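Local coordinates for plasmin and fibronectin-binding protein A (Streptococcus pneumoniae, PDB 4MR0), which acts as a cell-wall-attached, fibronectin-dependent adhesin and invasin that binds human fibronectin, plasmin, plasminogen and serum albumin, at residues 245-251 against 269-275; 307-311 against 358-364; 514-520 against 550-555. All coordinates share one frame; numbering follows the deposited sequence.

Contact 1 of 3, residues 245-251 against 269-275. With MN (manganese (II) ion), chain G.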
loop_
_atom_site.group_PDB
_atom_site.type_symbol
_atom_site.label_atom_id
_atom_site.label_comp_id
_atom_site.label_asym_id
_atom_site.label_seq_id
_atom_site.Cartn_x
_atom_site.Cartn_y
_atom_site.Cartn_z
ATOM N N ALA A 245 -2.941 -13.363 -3.052
ATOM C CA ALA A 245 -4.241 -13.937 -2.706
ATOM C C ALA A 245 -5.388 -13.515 -3.617
ATOM O O ALA A 245 -6.202 -14.347 -4.026
ATOM C CB ALA A 245 -4.600 -13.594 -1.253
ATOM N N PHE A 246 -5.454 -12.221 -3.924
ATOM C CA PHE A 246 -6.536 -11.690 -4.749
ATOM C C PHE A 246 -6.093 -10.824 -5.921
ATOM O O PHE A 246 -5.190 -10.003 -5.790
ATOM C CB PHE A 246 -7.480 -10.832 -3.889
ATOM C CG PHE A 246 -8.325 -11.615 -2.922
ATOM C CD1 PHE A 246 -9.534 -12.171 -3.326
ATOM C CD2 PHE A 246 -7.930 -11.759 -1.593
ATOM C CE1 PHE A 246 -10.343 -12.861 -2.421
ATOM C CE2 PHE A 246 -8.731 -12.446 -0.681
ATOM C CZ PHE A 246 -9.938 -12.995 -1.091
ATOM N N ALA A 247 -6.744 -11.019 -7.064
ATOM C CA ALA A 247 -6.506 -10.205 -8.252
ATOM C C ALA A 247 -7.916 -9.730 -8.597
ATOM O O ALA A 247 -8.701 -10.449 -9.217
ATOM C CB ALA A 247 -5.929 -11.035 -9.387
ATOM N N ILE A 248 -8.235 -8.522 -8.147
ATOM C CA ILE A 248 -9.541 -7.914 -8.354
ATOM C C ILE A 248 -9.470 -6.912 -9.502
ATOM O O ILE A 248 -8.868 -5.852 -9.372
ATOM C CB ILE A 248 -9.990 -7.200 -7.061
ATOM C CG1 ILE A 248 -10.022 -8.212 -5.905
ATOM C CG2 ILE A 248 -11.363 -6.568 -7.247
ATOM C CD1 ILE A 248 -10.130 -7.577 -4.549
ATOM N N GLY A 249 -10.082 -7.255 -10.628
ATOM C CA GLY A 249 -10.046 -6.356 -11.767
ATOM C C GLY A 249 -11.402 -6.100 -12.387
ATOM O O GLY A 249 -12.215 -7.016 -12.521
ATOM N N ASN A 250 -11.642 -4.847 -12.767
ATOM C CA ASN A 250 -12.902 -4.450 -13.385
ATOM C C ASN A 250 -14.080 -4.886 -12.518
ATOM O O ASN A 250 -15.138 -5.256 -13.032
ATOM C CB ASN A 250 -13.025 -5.080 -14.786
ATOM C CG ASN A 250 -13.945 -4.286 -15.714
ATOM O OD1 ASN A 250 -14.348 -4.771 -16.783
ATOM N ND2 ASN A 250 -14.270 -3.066 -15.317
ATOM N N SER A 251 -13.907 -4.820 -11.202
ATOM C CA SER A 251 -14.967 -5.234 -10.293
ATOM C C SER A 251 -15.651 -4.064 -9.587
ATOM O O SER A 251 -15.158 -2.929 -9.603
ATOM C CB SER A 251 -14.403 -6.214 -9.261
ATOM O OG SER A 251 -15.405 -7.106 -8.811
ATOM N N ALA A 269 -0.392 -9.257 -2.033
ATOM C CA ALA A 269 -1.414 -10.079 -1.412
ATOM C C ALA A 269 -2.722 -9.765 -2.130
ATOM O O ALA A 269 -3.542 -10.647 -2.383
ATOM C CB ALA A 269 -1.537 -9.748 0.067
ATOM N N ILE A 270 -2.897 -8.493 -2.473
ATOM C CA ILE A 270 -4.101 -8.044 -3.150
ATOM C C ILE A 270 -3.796 -6.992 -4.206
ATOM O O ILE A 270 -3.015 -6.077 -3.971
ATOM C CB ILE A 270 -5.098 -7.408 -2.149
ATOM C CG1 ILE A 270 -5.525 -8.436 -1.097
ATOM C CG2 ILE A 270 -6.318 -6.860 -2.897
ATOM C CD1 ILE A 270 -6.358 -7.841 0.039
ATOM N N GLN A 271 -4.416 -7.133 -5.374
ATOM C CA GLN A 271 -4.278 -6.148 -6.446
ATOM C C GLN A 271 -5.694 -5.717 -6.791
ATOM O O GLN A 271 -6.550 -6.548 -7.085
ATOM C CB GLN A 271 -3.610 -6.734 -7.693
ATOM C CG GLN A 271 -2.131 -7.041 -7.524
ATOM C CD GLN A 271 -1.531 -7.697 -8.755
ATOM O OE1 GLN A 271 -1.269 -7.035 -9.761
ATOM N NE2 GLN A 271 -1.317 -9.007 -8.683
ATOM N N ILE A 272 -5.929 -4.413 -6.736
ATOM C CA ILE A 272 -7.233 -3.837 -7.032
ATOM C C ILE A 272 -6.983 -2.942 -8.228
ATOM O O ILE A 272 -6.353 -1.892 -8.098
ATOM C CB ILE A 272 -7.733 -2.995 -5.830
ATOM C CG1 ILE A 272 -7.850 -3.890 -4.595
ATOM C CG2 ILE A 272 -9.081 -2.349 -6.154
ATOM C CD1 ILE A 272 -8.056 -3.116 -3.290
ATOM N N ALA A 273 -7.469 -3.373 -9.387
ATOM C CA ALA A 273 -7.254 -2.651 -10.637
ATOM C C ALA A 273 -8.550 -2.351 -11.363
ATOM O O ALA A 273 -9.341 -3.255 -11.630
ATOM C CB ALA A 273 -6.338 -3.476 -11.550
ATOM N N GLY A 274 -8.746 -1.080 -11.706
ATOM C CA GLY A 274 -9.954 -0.681 -12.400
ATOM C C GLY A 274 -11.200 -1.132 -11.669
ATOM O O GLY A 274 -12.219 -1.443 -12.290
ATOM N N SER A 275 -11.134 -1.155 -10.344
ATOM C CA SER A 275 -12.277 -1.590 -9.542
ATOM C C SER A 275 -12.829 -0.476 -8.666
ATOM O O SER A 275 -12.078 0.358 -8.158
ATOM C CB SER A 275 -11.881 -2.793 -8.689
ATOM O OG SER A 275 -11.560 -3.887 -9.526
HETATM MN MN MN G . -0.589 -4.926 -10.405
HETATM O O HOH W 1 -2.270 -10.196 -5.972
HETATM O O HOH W 2 -15.094 -1.013 -11.864
#
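Two successive rungs of the right-handed parallel beta-helix meet where F246, A247, I248 and G249 pair with I270, Q271, I272 and A273. The segment axes lie 4.8 Å apart and only 4° from parallel. Backbone bonds alternate between the strands: I248 N donates to Q271 O at 2.8 Å, and A273 N returns to I248 O with an almost linear N-H...O angle of 176°. At the entering corner A269 O is gripped twice, by the N atoms of A245 and F246. At the leaving end A273 O takes N250 N and also its own segment's S275 OG, the hydroxyl standing 63° out of the carbonyl plane. That same OG receives S251 N at 3.0 Å, closing the turn with a side chain.

Apolar side chains stack rung on rung on the face that carries F246, I248, I270 and I272. I270 CG1 meets F246 CD2 obliquely at 4.1 Å, the two side chains pointing the same way, while I248 CD1 touches both I270 CG2 and I272 CG1. The other face is polar at Q271. Its extended chain brings OE1 to manganese at 2.3 Å. NE2 donates to a water that donates to F246 O, and NE2 is also hydrogen-bonded directly to Y317 OH, leaving both ends of the amide engaged. Q306, E308 and G314 complete the protein ligands of the metal.

F246 and I248 pack on I256 of strand 254-257, I270 on F285 of strand 278-289, and strand 306-308 continues the stack beyond 270-273.

Contact 2 of 3, residues 307-311 against 358-364. With MN (manganese (II) ion), chain G.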
loop_
_atom_site.group_PDB
_atom_site.type_symbol
_atom_site.label_atom_id
_atom_site.label_comp_id
_atom_site.label_asym_id
_atom_site.label_seq_id
_atom_site.Cartn_x
_atom_site.Cartn_y
_atom_site.Cartn_z
ATOM N N ILE A 307 -3.134 -0.686 -5.432
ATOM C CA ILE A 307 -4.348 -0.067 -5.943
ATOM C C ILE A 307 -3.856 0.614 -7.210
ATOM O O ILE A 307 -3.065 1.558 -7.157
ATOM C CB ILE A 307 -4.892 0.965 -4.942
ATOM C CG1 ILE A 307 -5.172 0.273 -3.604
ATOM C CG2 ILE A 307 -6.159 1.619 -5.495
ATOM C CD1 ILE A 307 -5.435 1.245 -2.456
ATOM N N GLU A 308 -4.336 0.152 -8.355
ATOM C CA GLU A 308 -3.834 0.680 -9.610
ATOM C C GLU A 308 -4.886 0.766 -10.700
ATOM O O GLU A 308 -5.995 0.253 -10.556
ATOM C CB GLU A 308 -2.734 -0.264 -10.091
ATOM C CG GLU A 308 -3.316 -1.640 -10.464
ATOM C CD GLU A 308 -2.288 -2.749 -10.538
ATOM O OE1 GLU A 308 -1.179 -2.512 -11.062
ATOM O OE2 GLU A 308 -2.603 -3.872 -10.084
ATOM N N PRO A 309 -4.551 1.456 -11.802
ATOM C CA PRO A 309 -5.501 1.564 -12.915
ATOM C C PRO A 309 -5.390 0.224 -13.638
ATOM O O PRO A 309 -4.444 -0.529 -13.402
ATOM C CB PRO A 309 -4.961 2.742 -13.732
ATOM C CG PRO A 309 -3.492 2.728 -13.432
ATOM C CD PRO A 309 -3.455 2.431 -11.947
ATOM N N LEU A 310 -6.339 -0.079 -14.512
ATOM C CA LEU A 310 -6.331 -1.359 -15.206
ATOM C C LEU A 310 -5.604 -1.357 -16.553
ATOM O O LEU A 310 -6.145 -0.905 -17.569
ATOM C CB LEU A 310 -7.783 -1.840 -15.377
ATOM C CG LEU A 310 -8.066 -3.246 -15.908
ATOM C CD1 LEU A 310 -7.396 -4.298 -15.037
ATOM C CD2 LEU A 310 -9.582 -3.463 -15.927
ATOM N N THR A 311 -4.370 -1.856 -16.541
ATOM C CA THR A 311 -3.542 -1.955 -17.747
ATOM C C THR A 311 -2.903 -3.338 -17.757
ATOM O O THR A 311 -2.810 -3.992 -16.720
ATOM C CB THR A 311 -2.404 -0.896 -17.773
ATOM O OG1 THR A 311 -1.439 -1.196 -16.756
ATOM C CG2 THR A 311 -2.970 0.504 -17.543
ATOM N N THR A 358 -3.193 6.232 -18.266
ATOM C CA THR A 358 -3.874 5.633 -17.118
ATOM C C THR A 358 -4.623 6.706 -16.336
ATOM O O THR A 358 -4.133 7.823 -16.180
ATOM C CB THR A 358 -2.890 4.947 -16.144
ATOM O OG1 THR A 358 -1.999 5.931 -15.594
ATOM C CG2 THR A 358 -2.092 3.860 -16.858
ATOM N N GLN A 359 -5.819 6.370 -15.862
ATOM C CA GLN A 359 -6.605 7.308 -15.075
ATOM C C GLN A 359 -6.252 7.054 -13.605
ATOM O O GLN A 359 -6.289 5.917 -13.134
ATOM C CB GLN A 359 -8.102 7.093 -15.323
ATOM C CG GLN A 359 -9.015 8.144 -14.678
ATOM C CD GLN A 359 -8.704 9.572 -15.126
ATOM O OE1 GLN A 359 -8.689 9.876 -16.325
ATOM N NE2 GLN A 359 -8.468 10.457 -14.159
ATOM N N ASN A 360 -5.896 8.120 -12.892
ATOM C CA ASN A 360 -5.505 8.028 -11.491
ATOM C C ASN A 360 -6.554 7.453 -10.540
ATOM O O ASN A 360 -7.704 7.894 -10.532
ATOM C CB ASN A 360 -5.112 9.422 -10.969
ATOM C CG ASN A 360 -3.766 9.906 -11.503
ATOM O OD1 ASN A 360 -3.217 9.355 -12.456
ATOM N ND2 ASN A 360 -3.234 10.956 -10.879
ATOM N N PRO A 361 -6.184 6.425 -9.751
ATOM C CA PRO A 361 -7.169 5.877 -8.812
ATOM C C PRO A 361 -7.573 7.057 -7.908
ATOM O O PRO A 361 -6.711 7.843 -7.499
ATOM C CB PRO A 361 -6.370 4.819 -8.058
ATOM C CG PRO A 361 -5.488 4.254 -9.156
ATOM C CD PRO A 361 -5.031 5.515 -9.904
ATOM N N SER A 362 -8.860 7.188 -7.595
ATOM C CA SER A 362 -9.312 8.313 -6.777
ATOM C C SER A 362 -10.213 7.930 -5.603
ATOM O O SER A 362 -10.858 6.882 -5.619
ATOM C CB SER A 362 -10.027 9.347 -7.666
ATOM O OG SER A 362 -11.213 8.812 -8.234
ATOM N N ASN A 363 -10.254 8.808 -4.601
ATOM C CA ASN A 363 -11.026 8.615 -3.371
ATOM C C ASN A 363 -10.556 7.333 -2.699
ATOM O O ASN A 363 -11.313 6.371 -2.510
ATOM C CB ASN A 363 -12.535 8.563 -3.646
ATOM C CG ASN A 363 -13.361 8.603 -2.360
ATOM O OD1 ASN A 363 -12.863 8.996 -1.302
ATOM N ND2 ASN A 363 -14.627 8.210 -2.448
ATOM N N ILE A 364 -9.275 7.353 -2.352
ATOM C CA ILE A 364 -8.588 6.245 -1.711
ATOM C C ILE A 364 -8.445 6.609 -0.240
ATOM O O ILE A 364 -7.802 7.603 0.101
ATOM C CB ILE A 364 -7.181 6.059 -2.318
ATOM C CG1 ILE A 364 -7.281 5.990 -3.848
ATOM C CG2 ILE A 364 -6.524 4.807 -1.756
ATOM C CD1 ILE A 364 -8.098 4.808 -4.358
HETATM MN MN MN G . -0.589 -4.926 -10.405
#
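P309, just past strand 306-308 of the beta-helix, packs against T358, Q359 and P361 of the loop leading into strand 364-372. Overall the two segments run in nearly opposite directions, 165° apart end to end, and their meeting is carried by carbon contacts.

The apolar contacts form two groups. Near the strand, I307 and I364 slide past each other in opposite senses, bringing I307 CD1 to I364 CG2 at 3.8 Å and I307 CG2 to I364 CD1 at 3.9 Å; P361 CB also lies against I307 CG2. Further on, the P309 ring meets two loop residues with different atoms: its CD lies 3.9 Å from P361 CG, and its CG lies 3.6 Å from T358 CB.

Polar groups look elsewhere. T358 OG1 bonds to T355 N and T311 OG1 to G314 N, which leaves their methyls for the contact. E308 starts off away from the loop, and both its carboxylate oxygens bind manganese, OE2 at 2.3 Å and OE1 at 2.6 Å, alongside Q271, Q306 and G314.

With CG2 anti to the carbonyl carbon in both threonines (chi1 68° in T311, 63° in T358), the two methyls meet obliquely, T311 CG2 to T358 CG2, at 3.5 Å.

Contact 3 of 3, residues 514-520 against 550-555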
loop_
_atom_site.group_PDB
_atom_site.type_symbol
_atom_site.label_atom_id
_atom_site.label_comp_id
_atom_site.label_asym_id
_atom_site.label_seq_id
_atom_site.Cartn_x
_atom_site.Cartn_y
_atom_site.Cartn_z
ATOM N N LYS A 514 0.323 28.743 -3.044
ATOM C CA LYS A 514 -0.113 28.916 -1.666
ATOM C C LYS A 514 0.468 27.917 -0.670
ATOM O O LYS A 514 0.309 26.698 -0.805
ATOM C CB LYS A 514 -1.642 28.883 -1.594
ATOM C CG LYS A 514 -2.180 29.246 -0.218
ATOM C CD LYS A 514 -3.669 29.517 -0.251
ATOM C CE LYS A 514 -4.141 30.039 1.092
ATOM N NZ LYS A 514 -3.364 31.246 1.509
ATOM N N ILE A 515 1.137 28.457 0.341
ATOM C CA ILE A 515 1.752 27.656 1.387
ATOM C C ILE A 515 1.292 28.164 2.753
ATOM O O ILE A 515 1.270 29.377 3.005
ATOM C CB ILE A 515 3.281 27.733 1.298
ATOM C CG1 ILE A 515 3.740 27.159 -0.050
ATOM C CG2 ILE A 515 3.916 26.980 2.465
ATOM C CD1 ILE A 515 5.241 27.181 -0.264
ATOM N N THR A 516 0.918 27.233 3.625
ATOM C CA THR A 516 0.451 27.570 4.965
ATOM C C THR A 516 1.033 26.583 5.958
ATOM O O THR A 516 0.787 25.384 5.866
ATOM C CB THR A 516 -1.088 27.491 5.069
ATOM O OG1 THR A 516 -1.683 28.243 4.009
ATOM C CG2 THR A 516 -1.560 28.066 6.402
ATOM N N VAL A 517 1.821 27.092 6.897
ATOM C CA VAL A 517 2.437 26.262 7.923
ATOM C C VAL A 517 2.049 26.909 9.242
ATOM O O VAL A 517 2.602 27.940 9.619
ATOM C CB VAL A 517 3.969 26.240 7.764
ATOM C CG1 VAL A 517 4.596 25.370 8.845
ATOM C CG2 VAL A 517 4.332 25.705 6.386
ATOM N N LEU A 518 1.091 26.305 9.940
ATOM C CA LEU A 518 0.598 26.891 11.180
ATOM C C LEU A 518 0.610 26.052 12.442
ATOM O O LEU A 518 0.100 24.932 12.483
ATOM C CB LEU A 518 -0.834 27.398 10.975
ATOM C CG LEU A 518 -1.091 28.354 9.811
ATOM C CD1 LEU A 518 -2.593 28.515 9.616
ATOM C CD2 LEU A 518 -0.422 29.697 10.079
ATOM N N ASN A 519 1.198 26.637 13.477
ATOM C CA ASN A 519 1.259 26.056 14.804
ATOM C C ASN A 519 1.615 24.588 14.972
ATOM O O ASN A 519 0.869 23.821 15.576
ATOM C CB ASN A 519 -0.060 26.357 15.506
ATOM C CG ASN A 519 -0.444 27.825 15.389
ATOM O OD1 ASN A 519 0.355 28.707 15.695
ATOM N ND2 ASN A 519 -1.662 28.091 14.945
ATOM N N ASN A 520 2.762 24.204 14.436
ATOM C CA ASN A 520 3.243 22.844 14.594
ATOM C C ASN A 520 4.012 22.900 15.916
ATOM O O ASN A 520 4.394 23.983 16.359
ATOM C CB ASN A 520 4.170 22.479 13.439
ATOM C CG ASN A 520 3.441 22.413 12.109
ATOM O OD1 ASN A 520 2.698 21.468 11.841
ATOM N ND2 ASN A 520 3.642 23.424 11.274
ATOM N N ASN A 550 10.415 27.782 16.320
ATOM C CA ASN A 550 9.072 27.533 15.827
ATOM C C ASN A 550 8.470 28.835 15.301
ATOM O O ASN A 550 8.587 29.889 15.929
ATOM C CB ASN A 550 8.201 26.986 16.954
ATOM C CG ASN A 550 6.943 26.307 16.446
ATOM O OD1 ASN A 550 6.495 26.555 15.323
ATOM N ND2 ASN A 550 6.360 25.446 17.278
ATOM N N PHE A 551 7.841 28.759 14.137
ATOM C CA PHE A 551 7.198 29.922 13.538
ATOM C C PHE A 551 6.174 29.461 12.522
ATOM O O PHE A 551 6.056 28.267 12.247
ATOM C CB PHE A 551 8.218 30.845 12.857
ATOM C CG PHE A 551 9.037 30.179 11.785
ATOM C CD1 PHE A 551 10.159 29.425 12.115
ATOM C CD2 PHE A 551 8.697 30.323 10.439
ATOM C CE1 PHE A 551 10.930 28.820 11.121
ATOM C CE2 PHE A 551 9.459 29.722 9.439
ATOM C CZ PHE A 551 10.580 28.971 9.780
ATOM N N ASN A 552 5.426 30.408 11.970
ATOM C CA ASN A 552 4.423 30.073 10.983
ATOM C C ASN A 552 4.740 30.719 9.651
ATOM O O ASN A 552 5.492 31.690 9.572
ATOM C CB ASN A 552 3.032 30.513 11.448
ATOM C CG ASN A 552 2.596 29.818 12.725
ATOM O OD1 ASN A 552 2.953 28.663 12.974
ATOM N ND2 ASN A 552 1.801 30.515 13.537
ATOM N N ILE A 553 4.172 30.150 8.599
ATOM C CA ILE A 553 4.354 30.670 7.259
ATOM C C ILE A 553 2.964 30.845 6.688
ATOM O O ILE A 553 2.106 29.980 6.856
ATOM C CB ILE A 553 5.118 29.688 6.359
ATOM C CG1 ILE A 553 6.497 29.399 6.955
ATOM C CG2 ILE A 553 5.233 30.265 4.951
ATOM C CD1 ILE A 553 7.259 28.310 6.225
ATOM N N VAL A 554 2.739 31.969 6.028
ATOM C CA VAL A 554 1.450 32.232 5.419
ATOM C C VAL A 554 1.723 32.851 4.068
ATOM O O VAL A 554 2.810 33.381 3.830
ATOM C CB VAL A 554 0.597 33.212 6.269
ATOM C CG1 VAL A 554 0.493 32.701 7.697
ATOM C CG2 VAL A 554 1.206 34.609 6.243
ATOM N N THR A 555 0.743 32.772 3.181
ATOM C CA THR A 555 0.879 33.342 1.854
ATOM C C THR A 555 -0.100 34.497 1.770
ATOM O O THR A 555 -1.298 34.325 1.989
ATOM C CB THR A 555 0.553 32.302 0.771
ATOM O OG1 THR A 555 1.423 31.174 0.924
ATOM C CG2 THR A 555 0.742 32.894 -0.617
HETATM O O HOH W 3 -1.652 31.259 3.775
HETATM O O HOH W 4 4.675 25.830 13.104
#
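N550 ND2 donates to N520 O at 2.6 Å in a nearly straight bond, the acceptor lying almost in the N550 amide plane. Beside it N552 and N519 make a reciprocal pair. N519 N reaches N552 OD1 at 2.7 Å, while N552 ND2 donates to N519 OD1 at 3.2 Å; the two amide planes stand 81° apart, and each donor lies well above the plane of the carbonyl it meets. With CG anti to its carbonyl carbon, N552 carries its amide across to the turn at N519. At the other end T555 OG1 donates to I515 O at 2.8 Å, lying in the carbonyl plane on a lone pair.

Between these side-chain bonds, V517 and I553 form a single antiparallel hydrogen-bonded bridge. V517 N to I553 O is nearly straight, at 173°, and I553 N returns to V517 O. Beyond the bridge, two waters add to the side-chain bonds: one accepts from K514 NZ and T555 N and also bonds T516 OG1, and another accepts from N520 N and ND2 and lies within bonding distance of F551 O; N520 OD1 is held by N497 N.

Packing follows the bridge. V517 and I553 lie side by side, CB to CB at 3.9 Å. I553 also touches F532 of strand 530-535, and V517 touches I508 of strand 506-509. On the partly exposed side, the L518 side chain crosses those of N552 and V554 at about a right angle, its CD2 touching N552 CB and V554 CG1.

The segment axes run at 155°, antiparallel but splayed. Strands 551-556 and 559-564 form an antiparallel pair, the first laid against the last parallel strand, 515-523, consistent with a cap on the C-terminal end of the beta-helix.

How the contacts relate
Contacts 1 and 2 are buried and adjoin, their centres 11 Å apart, because strands 270-273 and 306-308 are neighbouring rungs; I272 O and E308 N probably bond between them at 2.9 Å. Q271 of contact 1 and E308 of contact 2 also share one manganese ion. Their chemistry differs nonetheless: contact 1 is regular parallel backbone pairing, contact 2 carbon packing of a loop on a strand end. Contact 3 is only partly buried, its centre 40 Å from that of contact 1 across the chain's centre. There the parallel stacking ends, and one antiparallel bridge is supplemented by asparagine, threonine and water-mediated bonds.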